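Local coordinates for cupin 2, conserved barrel domain protein (Novosphingobium aromaticivorans DSM 12444, PDB 3ES1) that is of unknown function but belongs to the cupin superfamily, with a cupin-like beta-barrel fold, and forms a two-chain assembly, at residues A[9-14]-A[83-88]. Sequence-based numbering, arbitrary orientation.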
ATOM      1  N   SER A   9      13.843 -15.749  -2.453  1.00 19.45           N
ATOM      2  CA  SER A   9      13.560 -15.518  -3.880  1.00 19.35           C
ATOM      3  C   SER A   9      14.807 -15.012  -4.581  1.00 20.33           C
ATOM      4  O   SER A   9      14.829 -14.846  -5.797  1.00 19.86           O
ATOM      5  CB  SER A   9      12.510 -14.427  -4.030  1.00 19.84           C
ATOM      6  OG  SER A   9      12.968 -13.281  -3.318  1.00 18.91           O
ATOM      7  N   GLY A  10      15.836 -14.752  -3.790  1.00 20.84           N
ATOM      8  CA  GLY A  10      17.087 -14.150  -4.304  1.00 20.69           C
ATOM      9  C   GLY A  10      17.115 -12.641  -4.365  1.00 20.81           C
ATOM     10  O   GLY A  10      18.139 -12.028  -4.762  1.00 22.09           O
ATOM     11  N   LEU A  11      16.001 -12.059  -3.959  1.00 19.44           N
ATOM     12  CA  LEU A  11      15.846 -10.582  -3.853  1.00 18.23           C
ATOM     13  C   LEU A  11      16.245 -10.041  -2.469  1.00 18.20           C
ATOM     14  O   LEU A  11      16.297 -10.786  -1.493  1.00 18.34           O
ATOM     15  CB  LEU A  11      14.407 -10.193  -4.160  1.00 17.49           C
ATOM     16  CG  LEU A  11      13.888 -10.485  -5.560  1.00 16.87           C
ATOM     17  CD1 LEU A  11      12.415 -10.106  -5.692  1.00 15.28           C
ATOM     18  CD2 LEU A  11      14.722  -9.702  -6.561  1.00 16.63           C
ATOM     19  N   PRO A  12      16.599  -8.755  -2.392  1.00 18.74           N
ATOM     20  CA  PRO A  12      17.041  -8.153  -1.119  1.00 18.06           C
ATOM     21  C   PRO A  12      16.029  -8.265  -0.000  1.00 17.72           C
ATOM     22  O   PRO A  12      14.834  -8.360  -0.270  1.00 19.10           O
ATOM     23  CB  PRO A  12      17.218  -6.671  -1.485  1.00 18.48           C
ATOM     24  CG  PRO A  12      17.542  -6.667  -2.912  1.00 20.36           C
ATOM     25  CD  PRO A  12      16.642  -7.764  -3.492  1.00 18.78           C
ATOM     26  N   PRO A  13      16.501  -8.313   1.255  1.00 18.11           N
ATOM     27  CA  PRO A  13      15.551  -8.260   2.372  1.00 18.02           C
ATOM     28  C   PRO A  13      14.903  -6.904   2.417  1.00 18.26           C
ATOM     29  O   PRO A  13      15.343  -5.952   1.778  1.00 19.60           O
ATOM     30  CB  PRO A  13      16.415  -8.484   3.617  1.00 17.05           C
ATOM     31  CG  PRO A  13      17.821  -8.098   3.211  1.00 19.19           C
ATOM     32  CD  PRO A  13      17.906  -8.354   1.701  1.00 16.96           C
ATOM     33  N   VAL A  14      13.859  -6.824   3.213  1.00 18.34           N
ATOM     34  CA  VAL A  14      13.019  -5.627   3.289  1.00 18.33           C
ATOM     35  C   VAL A  14      13.215  -4.853   4.610  1.00 17.67           C
ATOM     36  O   VAL A  14      13.077  -5.390   5.677  1.00 17.89           O
ATOM     37  CB  VAL A  14      11.535  -6.045   3.149  1.00 18.73           C
ATOM     38  CG1 VAL A  14      10.580  -4.817   3.273  1.00 18.41           C
ATOM     39  CG2 VAL A  14      11.304  -6.864   1.844  1.00 17.05           C
ATOM     40  N   VAL A  83       4.628  -8.395   1.695  1.00 16.72           N
ATOM     41  CA  VAL A  83       5.419  -8.479   0.491  1.00 16.46           C
ATOM     42  C   VAL A  83       5.453  -9.938  -0.017  1.00 16.00           C
ATOM     43  O   VAL A  83       5.760 -10.884   0.731  1.00 15.69           O
ATOM     44  CB  VAL A  83       6.857  -7.928   0.724  1.00 15.99           C
ATOM     45  CG1 VAL A  83       7.710  -8.115  -0.531  1.00 15.89           C
ATOM     46  CG2 VAL A  83       6.851  -6.482   1.204  1.00 17.20           C
ATOM     47  N   VAL A  84       5.094 -10.095  -1.277  1.00 15.18           N
ATOM     48  CA  VAL A  84       5.052 -11.441  -1.945  1.00 16.71           C
ATOM     49  C   VAL A  84       5.971 -11.445  -3.156  1.00 16.47           C
ATOM     50  O   VAL A  84       5.860 -10.606  -4.063  1.00 17.98           O
ATOM     51  CB  VAL A  84       3.606 -11.907  -2.343  1.00 16.14           C
ATOM     52  CG1 VAL A  84       3.614 -13.302  -2.982  1.00 16.44           C
ATOM     53  CG2 VAL A  84       2.704 -11.939  -1.104  1.00 16.73           C
ATOM     54  N   ASP A  85       6.904 -12.390  -3.135  1.00 16.63           N
ATOM     55  CA  ASP A  85       7.826 -12.607  -4.270  1.00 16.50           C
ATOM     56  C   ASP A  85       7.379 -13.837  -4.999  1.00 16.07           C
ATOM     57  O   ASP A  85       7.527 -14.959  -4.509  1.00 14.42           O
ATOM     58  CB  ASP A  85       9.259 -12.814  -3.811  1.00 17.06           C
ATOM     59  CG  ASP A  85       9.834 -11.617  -3.059  1.00 16.31           C
ATOM     60  OD1 ASP A  85       9.242 -10.513  -3.063  1.00 17.63           O
ATOM     61  OD2 ASP A  85      10.935 -11.777  -2.494  1.00 16.60           O
HETATM   62  N   MSE A  86       6.823 -13.599  -6.181  0.50 16.45           N
HETATM   63  CA  MSE A  86       6.357 -14.661  -7.079  0.50 16.09           C
HETATM   64  C   MSE A  86       7.572 -15.171  -7.840  0.50 17.07           C
HETATM   65  O   MSE A  86       8.306 -14.397  -8.465  0.50 15.78           O
HETATM   66  CB  MSE A  86       5.295 -14.158  -8.070  0.50 16.36           C
HETATM   67  CG  MSE A  86       3.944 -13.694  -7.473  0.50 15.70           C
HETATM   68 SE   MSE A  86       3.071 -14.996  -6.333  0.38 13.32          SE
HETATM   69  CE  MSE A  86       2.293 -16.241  -7.572  0.50 14.59           C
ATOM     70  N   LEU A  87       7.797 -16.474  -7.756  1.00 17.06           N
ATOM     71  CA  LEU A  87       8.988 -17.088  -8.382  1.00 18.80           C
ATOM     72  C   LEU A  87       8.776 -17.367  -9.869  1.00 18.85           C
ATOM     73  O   LEU A  87       7.635 -17.504 -10.323  1.00 19.86           O
ATOM     74  CB  LEU A  87       9.430 -18.357  -7.624  1.00 18.09           C
ATOM     75  CG  LEU A  87      10.353 -18.200  -6.381  1.00 21.95           C
ATOM     76  CD1 LEU A  87       9.971 -17.148  -5.448  1.00 21.33           C
ATOM     77  CD2 LEU A  87      10.484 -19.463  -5.612  1.00 20.94           C
ATOM     78  N   PRO A  88       9.875 -17.401 -10.649  1.00 19.89           N
ATOM     79  CA  PRO A  88       9.703 -17.550 -12.107  1.00 20.22           C
ATOM     80  C   PRO A  88       9.009 -18.855 -12.475  1.00 20.55           C
ATOM     81  O   PRO A  88       9.318 -19.890 -11.919  1.00 20.88           O
ATOM     82  CB  PRO A  88      11.142 -17.519 -12.654  1.00 20.42           C
ATOM     83  CG  PRO A  88      12.018 -17.401 -11.557  1.00 20.70           C
ATOM     84  CD  PRO A  88      11.268 -17.131 -10.289  1.00 19.75           C
TER
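Ser-9 reaches from the N-terminal loop to Asp-85 on strand 79-86, and its hydroxyl donates the one hydrogen bond between the two segments, OG to OD2 of Asp-85 at 2.7 Å. OG of Ser-9 meets OD2 on its anti side, 29° out of the carboxylate plane. Serine suits the place because OG, held between its own backbone N and carbonyl carbon (chi1 54°), gives its proton to Asp-85 while weakly accepting the N-H of Leu-11 at 3.3 Å from that N. This weak bond closes an ST turn, and the chain changes direction at Gly-10, where a CB would press against the carbonyl O of Ser-9.

The buried carboxylate of Asp-85 has two oxygens to share out: OD2 is also hydrogen-bonded by Thr-37, and OD1 forms a salt bridge with Arg-146, a pairing that probably stabilises the charged form.

Van der Waals contacts surround this polar centre. Leu-11 lays its CD1 methyl over the acid group, 3.9 Å from OD2 of Asp-85, covering its face. CD1 of Leu-87 comes to 4.0 Å from CB of Ser-9, and the compact, branched Val-14 and Val-83, suited to buried strand positions, meet loosely, CG2 to CG1 at 4.5 Å.

The N-terminal loop thus passes over one face of the large antiparallel sheet of the cupin-like fold, just before strand 14-21, outermost of the sheet within this chain. Strands 27-39 and 45-53 lie between 14-21 and 79-86, Arg-146 comes from neighbouring strand 145-153, and Gly-125 and Ile-127 of the second subunit pack on Val-14 and Val-83, respectively.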